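Local coordinates for heme-binding protein A / AI-2 binding protein A (Helicobacter pylori SS1, PDB 6OFQ) that binds short peptides in the bacterial periplasm and probably delivers them to an ABC transporter for uptake, at residues K334-F339 and W344-N349; V100-T105 and L184-K189; G31-A36 and F527-E532; T376-S381 and K414-G419. One frame throughout, in Å; residues are numbered along the deposited sequence.

Interaction 1: K334-F339 and W344-N349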
loop_
_atom_site.group_PDB
_atom_site.type_symbol
_atom_site.label_atom_id
_atom_site.label_comp_id
_atom_site.label_asym_id
_atom_site.label_seq_id
_atom_site.Cartn_x
_atom_site.Cartn_y
_atom_site.Cartn_z
ATOM N N LYS A 334 14.293 -12.950 6.325
ATOM C CA LYS A 334 15.224 -11.839 6.404
ATOM C C LYS A 334 15.189 -11.017 5.115
ATOM O O LYS A 334 15.286 -11.583 4.016
ATOM C CB LYS A 334 16.631 -12.397 6.627
ATOM C CG LYS A 334 17.757 -11.376 6.595
ATOM C CD LYS A 334 19.125 -11.856 7.078
ATOM C CE LYS A 334 19.390 -13.340 7.049
ATOM N NZ LYS A 334 20.600 -13.592 7.876
ATOM N N MET A 335 15.046 -9.696 5.253
ATOM C CA MET A 335 15.044 -8.820 4.092
ATOM C C MET A 335 16.481 -8.543 3.639
ATOM O O MET A 335 17.398 -8.322 4.449
ATOM C CB MET A 335 14.289 -7.548 4.437
ATOM C CG MET A 335 14.171 -6.524 3.318
ATOM S SD MET A 335 13.209 -5.111 3.915
ATOM C CE MET A 335 13.258 -4.029 2.489
ATOM N N VAL A 336 16.658 -8.587 2.309
ATOM C CA VAL A 336 17.922 -8.298 1.645
ATOM C C VAL A 336 17.719 -7.144 0.664
ATOM O O VAL A 336 18.339 -6.103 0.830
ATOM C CB VAL A 336 18.441 -9.544 0.920
ATOM C CG1 VAL A 336 19.775 -9.223 0.270
ATOM C CG2 VAL A 336 18.639 -10.681 1.946
ATOM N N ASN A 337 16.867 -7.279 -0.333
ATOM C CA ASN A 337 16.539 -6.233 -1.319
ATOM C C ASN A 337 15.293 -5.467 -0.916
ATOM O O ASN A 337 14.515 -5.880 -0.037
ATOM C CB ASN A 337 16.358 -6.856 -2.714
ATOM C CG ASN A 337 17.603 -7.632 -3.149
ATOM O OD1 ASN A 337 18.680 -7.009 -3.191
ATOM N ND2 ASN A 337 17.481 -8.949 -3.364
ATOM N N PRO A 338 14.999 -4.347 -1.591
ATOM C CA PRO A 338 13.847 -3.534 -1.161
ATOM C C PRO A 338 12.489 -4.161 -1.344
ATOM O O PRO A 338 11.544 -3.678 -0.746
ATOM C CB PRO A 338 13.934 -2.269 -1.982
ATOM C CG PRO A 338 15.403 -2.190 -2.317
ATOM C CD PRO A 338 15.857 -3.610 -2.545
ATOM N N PHE A 339 12.374 -5.217 -2.133
ATOM C CA PHE A 339 11.112 -5.905 -2.417
ATOM C C PHE A 339 11.283 -7.408 -2.197
ATOM O O PHE A 339 12.402 -7.911 -2.262
ATOM C CB PHE A 339 10.600 -5.553 -3.810
ATOM C CG PHE A 339 11.507 -5.993 -4.910
ATOM C CD1 PHE A 339 12.456 -5.157 -5.453
ATOM C CD2 PHE A 339 11.301 -7.201 -5.551
ATOM C CE1 PHE A 339 13.256 -5.592 -6.508
ATOM C CE2 PHE A 339 12.092 -7.647 -6.583
ATOM C CZ PHE A 339 13.041 -6.834 -7.116
ATOM N N TRP A 344 9.267 -11.081 -9.388
ATOM C CA TRP A 344 10.349 -11.246 -10.314
ATOM C C TRP A 344 11.403 -10.152 -10.259
ATOM O O TRP A 344 11.111 -9.018 -9.842
ATOM C CB TRP A 344 9.836 -11.342 -11.749
ATOM C CG TRP A 344 9.179 -10.096 -12.330
ATOM C CD1 TRP A 344 7.872 -9.746 -12.194
ATOM C CD2 TRP A 344 9.823 -9.017 -13.008
ATOM N NE1 TRP A 344 7.623 -8.546 -12.836
ATOM C CE2 TRP A 344 8.808 -8.089 -13.348
ATOM C CE3 TRP A 344 11.147 -8.740 -13.392
ATOM C CZ2 TRP A 344 9.032 -6.933 -14.060
ATOM C CZ3 TRP A 344 11.340 -7.546 -14.135
ATOM C CH2 TRP A 344 10.324 -6.663 -14.398
ATOM N N GLY A 345 12.643 -10.461 -10.643
ATOM C CA GLY A 345 13.687 -9.452 -10.690
ATOM C C GLY A 345 14.493 -9.296 -9.417
ATOM O O GLY A 345 15.492 -8.573 -9.376
ATOM N N TYR A 346 14.132 -10.036 -8.369
ATOM C CA TYR A 346 14.817 -10.036 -7.097
ATOM C C TYR A 346 16.249 -10.516 -7.274
ATOM O O TYR A 346 16.482 -11.488 -8.021
ATOM C CB TYR A 346 14.129 -10.986 -6.132
ATOM C CG TYR A 346 14.629 -11.062 -4.713
ATOM C CD1 TYR A 346 15.632 -11.951 -4.318
ATOM C CD2 TYR A 346 14.058 -10.286 -3.736
ATOM C CE1 TYR A 346 16.065 -12.067 -3.029
ATOM C CE2 TYR A 346 14.532 -10.318 -2.421
ATOM C CZ TYR A 346 15.472 -11.237 -2.071
ATOM O OH TYR A 346 15.900 -11.280 -0.769
ATOM N N ASN A 347 17.200 -9.820 -6.646
ATOM C CA ASN A 347 18.586 -10.138 -6.846
ATOM C C ASN A 347 18.971 -11.140 -5.751
ATOM O O ASN A 347 19.289 -10.783 -4.607
ATOM C CB ASN A 347 19.451 -8.879 -6.790
ATOM C CG ASN A 347 20.871 -9.140 -7.234
ATOM O OD1 ASN A 347 21.356 -10.248 -6.994
ATOM N ND2 ASN A 347 21.547 -8.181 -7.838
ATOM N N TYR A 348 19.081 -12.400 -6.184
ATOM C CA TYR A 348 19.462 -13.493 -5.261
ATOM C C TYR A 348 20.952 -13.551 -5.014
ATOM O O TYR A 348 21.376 -14.385 -4.174
ATOM C CB TYR A 348 18.974 -14.815 -5.884
ATOM C CG TYR A 348 17.480 -14.944 -5.842
ATOM C CD1 TYR A 348 16.825 -15.356 -4.699
ATOM C CD2 TYR A 348 16.729 -14.644 -6.973
ATOM C CE1 TYR A 348 15.435 -15.344 -4.633
ATOM C CE2 TYR A 348 15.344 -14.661 -6.914
ATOM C CZ TYR A 348 14.703 -15.075 -5.754
ATOM O OH TYR A 348 13.314 -15.011 -5.739
ATOM N N ASN A 349 21.771 -12.780 -5.715
ATOM C CA ASN A 349 23.201 -12.727 -5.573
ATOM C C ASN A 349 23.717 -11.801 -4.500
ATOM O O ASN A 349 24.729 -12.110 -3.898
ATOM C CB ASN A 349 23.915 -12.448 -6.883
ATOM C CG ASN A 349 25.339 -12.965 -6.902
ATOM O OD1 ASN A 349 25.550 -14.140 -6.643
ATOM N ND2 ASN A 349 26.305 -12.121 -7.206
#
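The loop that leaves strand 332-334 doubles back on itself here, and its two limbs, running roughly antiparallel, meet where the amide of Asn337 stands on the ring of Tyr346. The amide and ring planes are 79° apart, and ND2 of Asn337 sits 3.2 Å above the plane of the Tyr346 ring, over its centre. From there the same nitrogen donates to the backbone O of Asn347 (ND2 to O 2.9 Å, N-H...O 154°). It reaches that oxygen from above the carbonyl plane, although the oxygen lies nearly in the plane of the Asn337 amide. Asn347 is itself folded into an Asx turn: its OD1 accepts from the backbone N of Asn349, 2.9 Å away, in the carbonyl plane. The edge of the Tyr346 ring faces the other limb, with CE2 3.2 Å from the backbone O of Phe339. With CG placed between backbone N and carbonyl carbon (chi1 63°), the Phe339 ring swings over to the second limb, where CZ meets the C of Gly345 at 3.7 Å, ring edge against backbone. Gln488 of helix 477-494 takes the backbone N of Asn347 and O of Gly345. Val336 CB lies 3.5 Å from the OH of Tyr346, which also has a weak hydrogen bond with the OH of Tyr502.

Interaction 2: V100-T105 and L184-K189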
loop_
_atom_site.group_PDB
_atom_site.type_symbol
_atom_site.label_atom_id
_atom_site.label_comp_id
_atom_site.label_asym_id
_atom_site.label_seq_id
_atom_site.Cartn_x
_atom_site.Cartn_y
_atom_site.Cartn_z
ATOM N N VAL A 100 -22.922 0.918 -16.540
ATOM C CA VAL A 100 -22.452 0.834 -15.151
ATOM C C VAL A 100 -22.994 2.092 -14.509
ATOM O O VAL A 100 -22.833 3.217 -14.998
ATOM C CB VAL A 100 -20.922 0.894 -15.145
ATOM C CG1 VAL A 100 -20.404 1.014 -13.710
ATOM C CG2 VAL A 100 -20.331 -0.277 -15.901
ATOM N N TYR A 101 -23.534 1.940 -13.295
ATOM C CA TYR A 101 -24.071 3.044 -12.549
ATOM C C TYR A 101 -23.293 3.263 -11.251
ATOM O O TYR A 101 -22.904 2.269 -10.604
ATOM C CB TYR A 101 -25.562 2.826 -12.244
ATOM C CG TYR A 101 -26.362 2.932 -13.545
ATOM C CD1 TYR A 101 -26.774 4.179 -13.967
ATOM C CD2 TYR A 101 -26.603 1.842 -14.351
ATOM C CE1 TYR A 101 -27.379 4.398 -15.183
ATOM C CE2 TYR A 101 -27.200 2.026 -15.589
ATOM C CZ TYR A 101 -27.568 3.291 -15.977
ATOM O OH TYR A 101 -28.183 3.535 -17.185
ATOM N N PHE A 102 -23.171 4.528 -10.854
ATOM C CA PHE A 102 -22.654 4.860 -9.545
ATOM C C PHE A 102 -23.669 4.518 -8.450
ATOM O O PHE A 102 -24.874 4.565 -8.667
ATOM C CB PHE A 102 -22.230 6.317 -9.450
ATOM C CG PHE A 102 -20.931 6.623 -10.148
ATOM C CD1 PHE A 102 -19.728 6.396 -9.525
ATOM C CD2 PHE A 102 -20.980 7.112 -11.459
ATOM C CE1 PHE A 102 -18.526 6.673 -10.180
ATOM C CE2 PHE A 102 -19.778 7.393 -12.099
ATOM C CZ PHE A 102 -18.576 7.256 -11.445
ATOM N N HIS A 103 -23.131 4.271 -7.259
ATOM C CA HIS A 103 -24.005 3.945 -6.112
ATOM C C HIS A 103 -25.058 5.016 -5.824
ATOM O O HIS A 103 -24.821 6.188 -6.004
ATOM C CB HIS A 103 -23.168 3.877 -4.849
ATOM C CG HIS A 103 -22.100 2.844 -4.926
ATOM N ND1 HIS A 103 -20.889 3.028 -4.313
ATOM C CD2 HIS A 103 -22.064 1.631 -5.507
ATOM C CE1 HIS A 103 -20.117 1.987 -4.565
ATOM N NE2 HIS A 103 -20.811 1.109 -5.264
ATOM N N GLN A 104 -26.186 4.581 -5.282
ATOM C CA GLN A 104 -27.115 5.540 -4.676
ATOM C C GLN A 104 -27.091 5.331 -3.151
ATOM O O GLN A 104 -27.105 4.179 -2.743
ATOM C CB GLN A 104 -28.509 5.270 -5.213
ATOM C CG GLN A 104 -28.692 5.748 -6.655
ATOM C CD GLN A 104 -29.970 5.159 -7.243
ATOM O OE1 GLN A 104 -30.013 3.960 -7.499
ATOM N NE2 GLN A 104 -31.054 5.958 -7.312
ATOM N N THR A 105 -27.064 6.420 -2.400
ATOM C CA THR A 105 -26.983 6.357 -0.952
ATOM C C THR A 105 -27.952 7.410 -0.424
ATOM O O THR A 105 -28.474 8.219 -1.220
ATOM C CB THR A 105 -25.569 6.739 -0.520
ATOM O OG1 THR A 105 -25.343 8.101 -0.888
ATOM C CG2 THR A 105 -24.476 5.817 -1.101
ATOM N N LEU A 184 -5.984 5.553 -8.680
ATOM C CA LEU A 184 -6.611 5.803 -9.966
ATOM C C LEU A 184 -8.022 5.274 -10.022
ATOM O O LEU A 184 -8.581 5.031 -11.112
ATOM C CB LEU A 184 -5.729 5.271 -11.093
ATOM C CG LEU A 184 -4.395 5.978 -11.168
ATOM C CD1 LEU A 184 -3.523 5.303 -12.230
ATOM C CD2 LEU A 184 -4.502 7.499 -11.390
ATOM N N SER A 185 -8.654 5.116 -8.871
ATOM C CA SER A 185 -10.067 4.855 -8.788
ATOM C C SER A 185 -10.957 5.899 -9.484
ATOM O O SER A 185 -10.586 7.079 -9.552
ATOM C CB SER A 185 -10.426 4.842 -7.310
ATOM O OG SER A 185 -9.934 3.734 -6.598
ATOM N N ILE A 186 -12.065 5.407 -10.003
ATOM C CA ILE A 186 -12.996 6.285 -10.729
ATOM C C ILE A 186 -14.077 6.846 -9.790
ATOM O O ILE A 186 -14.907 6.075 -9.320
ATOM C CB ILE A 186 -13.602 5.581 -11.935
ATOM C CG1 ILE A 186 -12.520 4.999 -12.878
ATOM C CG2 ILE A 186 -14.477 6.552 -12.721
ATOM C CD1 ILE A 186 -11.389 5.931 -13.250
ATOM N N LEU A 187 -13.955 8.156 -9.562
ATOM C CA LEU A 187 -14.996 8.860 -8.786
ATOM C C LEU A 187 -15.992 9.461 -9.757
ATOM O O LEU A 187 -15.772 9.459 -10.971
ATOM C CB LEU A 187 -14.339 9.978 -7.997
ATOM C CG LEU A 187 -13.656 9.582 -6.687
ATOM C CD1 LEU A 187 -12.508 8.593 -6.865
ATOM C CD2 LEU A 187 -13.196 10.813 -5.935
ATOM N N SER A 188 -17.132 9.899 -9.207
ATOM C CA SER A 188 -18.186 10.468 -10.050
ATOM C C SER A 188 -18.068 11.979 -10.194
ATOM O O SER A 188 -18.195 12.748 -9.227
ATOM C CB SER A 188 -19.546 10.173 -9.428
ATOM O OG SER A 188 -20.587 10.979 -10.008
ATOM N N LYS A 189 -17.974 12.406 -11.469
ATOM C CA LYS A 189 -18.000 13.827 -11.801
ATOM C C LYS A 189 -19.349 14.504 -11.441
ATOM O O LYS A 189 -19.282 15.631 -10.948
ATOM C CB LYS A 189 -17.704 13.982 -13.304
ATOM C CG LYS A 189 -17.638 15.441 -13.751
ATOM C CD LYS A 189 -16.646 16.258 -12.982
ATOM C CE LYS A 189 -16.021 17.442 -13.719
ATOM N NZ LYS A 189 -16.793 18.695 -13.664
#
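One face of the Phe102 ring is covered by Ser188, whose CB lies 3.5 Å from the ring centroid and only 6° off the ring normal, a CH-pi contact placed almost exactly over the centre. The CA of Ser188 lies over the same face, 3.5 Å from CZ of Phe102. At the ring's edge, close to its plane, the backbone O of Ile186 approaches CE1 of Phe102 at 3.8 Å, an approach that sets a carbonyl against the slightly positive C-H rim. The O of Leu187 comes in obliquely, 3.6 Å from the CZ of Phe102. Ile186 adds a looser apolar touch, its CG2 standing 4.4 Å from that CZ. No hydrogen bond joins the two segments; the ring simply lies against a bend of backbone. The hydroxyl of Ser188 is engaged elsewhere: chi1 of 165° carries OG away from the backbone N, and from this N-cap position it takes the N of Tyr191. The contact thus sits at the start of helix 189-197, whose Lys189 N is also held by Asp118. That aspartate belongs to helix 116-127, which touches both Phe102 and Ile186 and, through Ser122, binds the N of Leu187. Strand 75-85 borders the same region through Leu79, against Ile186, and Phe102 is tied by backbone hydrogen bonds to Val112.

Interaction 3: G31-A36 and F527-E532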
loop_
_atom_site.group_PDB
_atom_site.type_symbol
_atom_site.label_atom_id
_atom_site.label_comp_id
_atom_site.label_asym_id
_atom_site.label_seq_id
_atom_site.Cartn_x
_atom_site.Cartn_y
_atom_site.Cartn_z
ATOM N N GLY A 31 -25.138 -12.793 4.323
ATOM C CA GLY A 31 -24.541 -12.684 5.651
ATOM C C GLY A 31 -23.768 -11.431 5.888
ATOM O O GLY A 31 -23.602 -10.585 4.983
ATOM N N VAL A 32 -23.356 -11.282 7.144
ATOM C CA VAL A 32 -22.585 -10.153 7.617
ATOM C C VAL A 32 -21.187 -10.628 7.998
ATOM O O VAL A 32 -21.007 -11.533 8.810
ATOM C CB VAL A 32 -23.244 -9.426 8.800
ATOM C CG1 VAL A 32 -22.448 -8.228 9.289
ATOM C CG2 VAL A 32 -24.722 -9.180 8.593
ATOM N N LEU A 33 -20.187 -9.950 7.441
ATOM C CA LEU A 33 -18.798 -10.202 7.807
ATOM C C LEU A 33 -18.296 -9.077 8.683
ATOM O O LEU A 33 -18.455 -7.905 8.345
ATOM C CB LEU A 33 -17.926 -10.271 6.550
ATOM C CG LEU A 33 -16.415 -10.367 6.790
ATOM C CD1 LEU A 33 -16.030 -11.726 7.320
ATOM C CD2 LEU A 33 -15.599 -10.088 5.535
ATOM N N VAL A 34 -17.755 -9.441 9.841
ATOM C CA VAL A 34 -17.111 -8.465 10.766
ATOM C C VAL A 34 -15.600 -8.638 10.654
ATOM O O VAL A 34 -15.070 -9.678 11.075
ATOM C CB VAL A 34 -17.589 -8.594 12.215
ATOM C CG1 VAL A 34 -17.000 -7.445 13.022
ATOM C CG2 VAL A 34 -19.100 -8.451 12.281
ATOM N N PHE A 35 -14.940 -7.658 10.055
ATOM C CA PHE A 35 -13.490 -7.656 9.819
ATOM C C PHE A 35 -12.932 -6.689 10.856
ATOM O O PHE A 35 -13.499 -5.612 11.045
ATOM C CB PHE A 35 -13.265 -7.104 8.423
ATOM C CG PHE A 35 -11.851 -6.904 7.984
ATOM C CD1 PHE A 35 -11.181 -5.723 8.208
ATOM C CD2 PHE A 35 -11.179 -7.843 7.242
ATOM C CE1 PHE A 35 -9.880 -5.538 7.752
ATOM C CE2 PHE A 35 -9.890 -7.670 6.759
ATOM C CZ PHE A 35 -9.236 -6.492 7.037
ATOM N N ALA A 36 -11.811 -7.039 11.452
ATOM C CA ALA A 36 -11.178 -6.121 12.390
ATOM C C ALA A 36 -9.713 -5.928 12.019
ATOM O O ALA A 36 -8.998 -6.806 11.554
ATOM C CB ALA A 36 -11.287 -6.671 13.820
ATOM N N PHE A 527 -15.616 -9.087 -2.081
ATOM C CA PHE A 527 -16.607 -9.618 -3.002
ATOM C C PHE A 527 -16.638 -11.123 -3.158
ATOM O O PHE A 527 -17.689 -11.628 -3.571
ATOM C CB PHE A 527 -16.639 -8.843 -4.331
ATOM C CG PHE A 527 -15.407 -8.867 -5.227
ATOM C CD1 PHE A 527 -14.098 -9.180 -4.844
ATOM C CD2 PHE A 527 -15.593 -8.431 -6.518
ATOM C CE1 PHE A 527 -13.012 -9.094 -5.737
ATOM C CE2 PHE A 527 -14.538 -8.307 -7.404
ATOM C CZ PHE A 527 -13.251 -8.650 -7.026
ATOM N N LYS A 528 -15.528 -11.832 -2.921
ATOM C CA LYS A 528 -15.469 -13.306 -3.080
ATOM C C LYS A 528 -15.615 -14.012 -1.753
ATOM O O LYS A 528 -15.616 -15.226 -1.688
ATOM C CB LYS A 528 -14.194 -13.776 -3.789
ATOM C CG LYS A 528 -13.838 -12.992 -5.033
ATOM C CD LYS A 528 -14.981 -12.973 -6.046
ATOM C CE LYS A 528 -14.596 -12.174 -7.290
ATOM N NZ LYS A 528 -15.693 -12.066 -8.266
ATOM N N VAL A 529 -15.725 -13.254 -0.645
ATOM C CA VAL A 529 -15.783 -13.893 0.692
ATOM C C VAL A 529 -17.213 -14.340 0.974
ATOM O O VAL A 529 -18.161 -13.632 0.639
ATOM C CB VAL A 529 -15.310 -12.899 1.782
ATOM C CG1 VAL A 529 -15.392 -13.529 3.173
ATOM C CG2 VAL A 529 -13.854 -12.589 1.483
ATOM N N TYR A 530 -17.377 -15.511 1.588
ATOM C CA TYR A 530 -18.737 -15.941 1.925
ATOM C C TYR A 530 -18.645 -16.716 3.213
ATOM O O TYR A 530 -17.568 -17.086 3.724
ATOM C CB TYR A 530 -19.361 -16.819 0.816
ATOM C CG TYR A 530 -18.660 -18.115 0.507
ATOM C CD1 TYR A 530 -17.545 -18.175 -0.343
ATOM C CD2 TYR A 530 -19.017 -19.295 1.124
ATOM C CE1 TYR A 530 -16.887 -19.353 -0.607
ATOM C CE2 TYR A 530 -18.373 -20.473 0.837
ATOM C CZ TYR A 530 -17.320 -20.538 -0.061
ATOM O OH TYR A 530 -16.691 -21.744 -0.368
ATOM N N LEU A 531 -19.838 -16.909 3.788
ATOM C CA LEU A 531 -19.958 -17.680 5.019
ATOM C C LEU A 531 -20.557 -19.046 4.737
ATOM O O LEU A 531 -21.576 -19.151 4.061
ATOM C CB LEU A 531 -20.853 -16.899 5.979
ATOM C CG LEU A 531 -20.461 -15.443 6.247
ATOM C CD1 LEU A 531 -21.411 -14.805 7.290
ATOM C CD2 LEU A 531 -18.993 -15.327 6.642
ATOM N N GLU A 532 -19.864 -20.071 5.227
ATOM C CA GLU A 532 -20.196 -21.430 4.851
ATOM C C GLU A 532 -21.494 -21.778 5.542
ATOM O O GLU A 532 -21.674 -21.471 6.713
ATOM C CB GLU A 532 -19.127 -22.397 5.282
ATOM C CG GLU A 532 -19.588 -23.719 4.689
ATOM C CD GLU A 532 -18.454 -24.692 4.623
ATOM O OE1 GLU A 532 -18.056 -25.100 5.744
ATOM O OE2 GLU A 532 -18.029 -24.944 3.472
#
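Leu531 lays its CD1 methyl over the backbone at the start of strand 32-37, 3.6 Å from the O of Val32 and 4.0 Å from the N of the same residue. The contact joins two sheets: strand 32-37 is an inner member of a mixed sheet, flanked by strands 242-247 and 265-266, whereas strand 530-531 pairs with strand 513-514 in a small antiparallel sheet close to the C terminus. No hydrogen bond passes between the segments, so the interface is apolar side chains against one another and against backbone. Along 529-531 the side chains alternate, Val529 and Leu531 toward segment 31-36 and Tyr530 away; the Tyr530 ring meets that of Tyr239 edge to face. Leu531 owes its reach to an extended end (chi2 -177°), which carries CD1 out to the other chain segment. Gly31, having no side chain, lets that methyl come within 4.1 Å of its CA. Its backbone is held from the mixed-sheet side, the N bonding to Asp241. Val513 touches both Val529 and Leu531, and Leu265 touches Leu33, so the apolar layer continues past the two segments. Deeper in this layer the side chains of Leu33 and Val529 cross at about a right angle, with CD2 of Leu33 and CG1 of Val529 meeting at 4.2 Å.

Interaction 4: T376-S381 and K414-G419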
loop_
_atom_site.group_PDB
_atom_site.type_symbol
_atom_site.label_atom_id
_atom_site.label_comp_id
_atom_site.label_asym_id
_atom_site.label_seq_id
_atom_site.Cartn_x
_atom_site.Cartn_y
_atom_site.Cartn_z
ATOM N N THR A 376 16.571 9.626 17.350
ATOM C CA THR A 376 15.201 9.360 17.702
ATOM C C THR A 376 14.697 8.352 16.685
ATOM O O THR A 376 15.148 8.355 15.526
ATOM C CB THR A 376 14.385 10.639 17.636
ATOM O OG1 THR A 376 14.840 11.514 18.681
ATOM C CG2 THR A 376 12.928 10.416 17.871
ATOM N N ILE A 377 13.870 7.426 17.119
ATOM C CA ILE A 377 13.144 6.535 16.215
ATOM C C ILE A 377 11.679 6.817 16.403
ATOM O O ILE A 377 11.165 6.927 17.523
ATOM C CB ILE A 377 13.473 5.062 16.462
ATOM C CG1 ILE A 377 12.861 4.177 15.356
ATOM C CG2 ILE A 377 13.034 4.531 17.811
ATOM C CD1 ILE A 377 13.402 2.775 15.375
ATOM N N PHE A 378 10.928 6.882 15.310
ATOM C CA PHE A 378 9.482 6.964 15.352
ATOM C C PHE A 378 8.924 5.563 15.212
ATOM O O PHE A 378 9.457 4.790 14.386
ATOM C CB PHE A 378 8.896 7.757 14.167
ATOM C CG PHE A 378 8.990 9.249 14.241
ATOM C CD1 PHE A 378 9.803 9.869 15.152
ATOM C CD2 PHE A 378 8.312 10.049 13.345
ATOM C CE1 PHE A 378 9.875 11.252 15.268
ATOM C CE2 PHE A 378 8.356 11.417 13.484
ATOM C CZ PHE A 378 9.172 12.021 14.388
ATOM N N THR A 379 7.876 5.266 15.974
ATOM C CA THR A 379 7.124 4.028 15.817
ATOM C C THR A 379 5.648 4.356 15.976
ATOM O O THR A 379 5.290 5.472 16.368
ATOM C CB THR A 379 7.598 3.015 16.865
ATOM O OG1 THR A 379 6.977 1.748 16.589
ATOM C CG2 THR A 379 7.285 3.426 18.286
ATOM N N THR A 380 4.795 3.421 15.563
ATOM C CA THR A 380 3.356 3.562 15.712
ATOM C C THR A 380 2.835 2.918 16.967
ATOM O O THR A 380 3.467 2.040 17.565
ATOM C CB THR A 380 2.584 2.861 14.586
ATOM O OG1 THR A 380 2.680 1.440 14.749
ATOM C CG2 THR A 380 3.139 3.226 13.217
ATOM N N SER A 381 1.671 3.408 17.370
ATOM C CA SER A 381 1.055 2.865 18.586
ATOM C C SER A 381 0.619 1.406 18.432
ATOM O O SER A 381 0.589 0.670 19.418
ATOM C CB SER A 381 -0.156 3.714 18.997
ATOM O OG SER A 381 -1.065 3.754 17.934
ATOM N N LYS A 414 1.595 11.293 8.534
ATOM C CA LYS A 414 1.757 12.712 8.195
ATOM C C LYS A 414 3.178 13.183 8.506
ATOM O O LYS A 414 3.903 13.773 7.675
ATOM C CB LYS A 414 0.732 13.530 9.003
ATOM C CG LYS A 414 0.798 15.038 8.771
ATOM C CD LYS A 414 -0.113 15.891 9.669
ATOM C CE LYS A 414 0.137 17.359 9.335
ATOM N NZ LYS A 414 -0.023 17.792 7.899
ATOM N N ARG A 415 3.663 12.869 9.712
ATOM C CA ARG A 415 4.959 13.368 10.160
ATOM C C ARG A 415 6.096 12.728 9.372
ATOM O O ARG A 415 7.023 13.420 8.971
ATOM C CB ARG A 415 5.164 13.123 11.637
ATOM C CG ARG A 415 4.173 13.860 12.504
ATOM C CD ARG A 415 4.428 13.623 13.975
ATOM N NE ARG A 415 3.532 14.402 14.859
ATOM C CZ ARG A 415 3.729 15.666 15.195
ATOM N NH1 ARG A 415 4.746 16.375 14.740
ATOM N NH2 ARG A 415 2.863 16.269 16.014
ATOM N N THR A 416 6.050 11.402 9.107
ATOM C CA THR A 416 7.082 10.786 8.290
ATOM C C THR A 416 6.999 11.276 6.823
ATOM O O THR A 416 8.023 11.441 6.168
ATOM C CB THR A 416 7.016 9.224 8.357
ATOM O OG1 THR A 416 5.729 8.764 7.898
ATOM C CG2 THR A 416 7.373 8.689 9.738
ATOM N N GLY A 417 5.786 11.521 6.327
ATOM C CA GLY A 417 5.666 12.072 4.979
ATOM C C GLY A 417 6.365 13.401 4.773
ATOM O O GLY A 417 6.734 13.766 3.675
ATOM N N LEU A 418 6.419 14.173 5.855
ATOM C CA LEU A 418 7.057 15.496 5.918
ATOM C C LEU A 418 8.505 15.483 6.306
ATOM O O LEU A 418 9.123 16.547 6.509
ATOM C CB LEU A 418 6.248 16.427 6.799
ATOM C CG LEU A 418 4.857 16.747 6.307
ATOM C CD1 LEU A 418 4.110 17.637 7.287
ATOM C CD2 LEU A 418 4.903 17.406 4.933
ATOM N N GLY A 419 9.103 14.298 6.533
ATOM C CA GLY A 419 10.507 14.196 6.863
ATOM C C GLY A 419 10.863 14.517 8.307
ATOM O O GLY A 419 12.033 14.823 8.557
#
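The ring of Phe378 projects from strand 373-380 toward the last turn of helix 409-417, and the two helix side chains that receive it are turned quite differently. Arg415 meets the ring at its edge, near the ring plane: CB of Arg415 lies 4.1 Å from CE2 of Phe378, the side chains crossing at about a right angle. Beyond CB the arginine runs out extended, leaving its guanidinium plane 85° from the ring, and the NH1 forms a salt bridge with Glu420. Thr416 instead runs alongside Phe378 in the opposite direction, so that its CG2 comes within 4.0 Å of CD2, approaching obliquely. The threonine torsion explains the choice of branch: with OG1 between the backbone N and the carbonyl carbon (chi1 59°), the hydroxyl bonds back to the O of Tyr412 one turn earlier and CG2 is left to meet the ring. The helix belongs to a beta-alpha-beta crossover that carries the chain from strand 400-407 to the parallel strand 423-429, with 373-380 lying between them, and Phe378 is the residue of that middle strand touching its C-terminal turn. The turn ends in a Schellman motif at Gly419, whose N bonds to the O of Thr416 at 3.1 Å. The Phe378 ring also meets that of Tyr407. Between the two segments themselves there is no hydrogen bond or charge pairing, so strand and helix are joined here by van der Waals contact of hydrocarbon, with Arg415 NH1 and Thr416 OG1 bonded to Glu420 and Tyr412 instead.

In the fold
Segment 31-36, near the N terminus, waits for almost the whole chain before 527-532 returns to it, so interaction 3 joins the two ends and encloses the other three contacts. Within that span interactions 2, 1 and 4 follow in series, and none cross. Interaction 2 closes a loop of 78 residues, bringing the stretch after strand 91-96 to the start of helix 189-197. Interaction 1 is local, with four residues between its limbs, and folds the loop after strand 332-334 back on itself. Interaction 4 then ties strand 373-380 to helix 409-417. Interactions 1 and 2 lie on opposite sides of the chain's centre, their own centres about 39 Å apart.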